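Local structure of 3-hydroxyadipyl-CoA dehydrogenase (Escherichia coli, 3MOG) at residues L87-A92 and L115-T120. The protein catalyses the NAD-dependent oxidation of 3-hydroxyadipyl-CoA to 3-oxoadipyl-CoA in the phenylacetate degradation pathway. Residues are numbered along the deposited sequence; the frame is centred on the assembly and turned at random.
Sequences LVIEAA and LLTTNT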
# COMPACT_ATOMS: atom_id res chain seq x y z
N LEU C 87 -24.93 -22.65 -25.79
CA LEU C 87 -24.22 -21.54 -25.17
C LEU C 87 -25.17 -20.78 -24.27
O LEU C 87 -26.28 -20.44 -24.66
CB LEU C 87 -23.62 -20.58 -26.22
CG LEU C 87 -23.07 -19.24 -25.70
CD1 LEU C 87 -21.87 -19.43 -24.77
CD2 LEU C 87 -22.70 -18.27 -26.78
N VAL C 88 -24.72 -20.55 -23.04
CA VAL C 88 -25.41 -19.69 -22.12
C VAL C 88 -24.53 -18.47 -21.87
O VAL C 88 -23.33 -18.61 -21.57
CB VAL C 88 -25.71 -20.39 -20.79
CG1 VAL C 88 -26.44 -19.45 -19.86
CG2 VAL C 88 -26.54 -21.63 -21.01
N ILE C 89 -25.13 -17.29 -22.01
CA ILE C 89 -24.45 -16.04 -21.67
C ILE C 89 -25.21 -15.39 -20.51
O ILE C 89 -26.32 -14.90 -20.67
CB ILE C 89 -24.37 -15.08 -22.86
CG1 ILE C 89 -23.70 -15.76 -24.06
CG2 ILE C 89 -23.61 -13.80 -22.50
CD1 ILE C 89 -23.86 -15.00 -25.36
N GLU C 90 -24.57 -15.38 -19.34
CA GLU C 90 -25.16 -14.84 -18.11
C GLU C 90 -24.86 -13.36 -17.98
O GLU C 90 -23.71 -12.95 -18.06
CB GLU C 90 -24.59 -15.62 -16.91
CG GLU C 90 -25.13 -15.22 -15.56
CD GLU C 90 -24.51 -13.94 -15.01
OE1 GLU C 90 -23.27 -13.77 -15.08
OE2 GLU C 90 -25.29 -13.09 -14.53
N ALA C 91 -25.89 -12.56 -17.73
CA ALA C 91 -25.71 -11.13 -17.51
C ALA C 91 -26.73 -10.60 -16.49
O ALA C 91 -27.43 -9.63 -16.75
CB ALA C 91 -25.84 -10.40 -18.84
N ALA C 92 -26.83 -11.25 -15.34
CA ALA C 92 -27.76 -10.82 -14.29
C ALA C 92 -27.01 -10.17 -13.12
O ALA C 92 -26.25 -9.21 -13.35
CB ALA C 92 -28.65 -11.98 -13.84
N LEU C 115 -21.36 -24.50 -23.43
CA LEU C 115 -20.50 -23.40 -22.99
C LEU C 115 -21.28 -22.50 -22.03
O LEU C 115 -22.42 -22.13 -22.30
CB LEU C 115 -19.99 -22.61 -24.20
CG LEU C 115 -19.56 -23.42 -25.44
CD1 LEU C 115 -19.20 -22.50 -26.59
CD2 LEU C 115 -18.40 -24.38 -25.15
N LEU C 116 -20.67 -22.21 -20.89
CA LEU C 116 -21.32 -21.43 -19.85
C LEU C 116 -20.55 -20.15 -19.64
O LEU C 116 -19.46 -20.15 -19.07
CB LEU C 116 -21.41 -22.23 -18.54
CG LEU C 116 -22.24 -23.51 -18.48
CD1 LEU C 116 -22.23 -24.08 -17.05
CD2 LEU C 116 -23.66 -23.25 -18.96
N THR C 117 -21.08 -19.05 -20.11
CA THR C 117 -20.31 -17.83 -20.06
C THR C 117 -20.99 -16.75 -19.26
O THR C 117 -22.20 -16.79 -19.03
CB THR C 117 -19.97 -17.32 -21.46
OG1 THR C 117 -21.16 -16.91 -22.13
CG2 THR C 117 -19.29 -18.40 -22.28
N THR C 118 -20.19 -15.78 -18.84
CA THR C 118 -20.72 -14.62 -18.14
C THR C 118 -20.21 -13.33 -18.78
O THR C 118 -19.08 -13.27 -19.28
CB THR C 118 -20.39 -14.66 -16.63
OG1 THR C 118 -20.80 -13.43 -16.01
CG2 THR C 118 -18.94 -14.87 -16.40
N ASN C 119 -21.07 -12.31 -18.76
CA ASN C 119 -20.76 -10.99 -19.28
C ASN C 119 -20.05 -10.14 -18.23
O ASN C 119 -19.75 -8.99 -18.48
CB ASN C 119 -22.05 -10.28 -19.75
CG ASN C 119 -21.80 -8.85 -20.28
OD1 ASN C 119 -20.89 -8.61 -21.07
ND2 ASN C 119 -22.60 -7.90 -19.82
N THR C 120 -19.77 -10.71 -17.05
CA THR C 120 -19.25 -9.89 -15.95
C THR C 120 -17.95 -9.16 -16.26
O THR C 120 -17.11 -9.67 -17.02
CB THR C 120 -19.07 -10.68 -14.63
OG1 THR C 120 -18.85 -9.75 -13.57
CG2 THR C 120 -17.90 -11.65 -14.69
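E90 and T118 point the same way from neighbouring parallel strands and join through their side chains. From E90 CB, which lies 3.4 Å from T117 O, the chain sets CG anti to the backbone N (chi1 -178°) and bends at chi2 (-79°), carrying the carboxylate forward toward T118 and A92. CD passes 3.9 Å from T118 OG1. At the tip OE1 takes the T118 hydroxyl nearly along its C-O axis (OG1 to OE1, 2.7 Å), while A92 N meets OE2 from above the carboxylate plane at a doubtfully short distance; a partner for each oxygen would restrain the group's rotation. T118 OG1 in turn accepts T120 N in an ST turn, and K99 and L102 of helix 96-109 pack on E90. Four backbone bonds, V88 N to L115 O, T117 N to V88 O, E90 N to T117 O and N119 N to E90 O, run the length of the pair. V88 O also receives T117 OG1 at 2.8 Å, so one residue grips this buried carbonyl twice. On the face of L87, I89 and T117, T117 OG1 lies 3.4 Å from I89 CG1 and T117 CG2 meets L87 CD1, under helix 163-175; on the other, V88 CG2 touches L116 CD2. Past the strand ends A91 CB meets N119 CB, and N119 OD1 accepts F143 N from the next strand. Strand 87-90, helix 96-109 and strand 115-118 form a beta-alpha-beta unit at the centre of the Rossmann-type NAD-binding domain, where A91 adjoins a GxGxxG sequence consistent with a dinucleotide-binding loop.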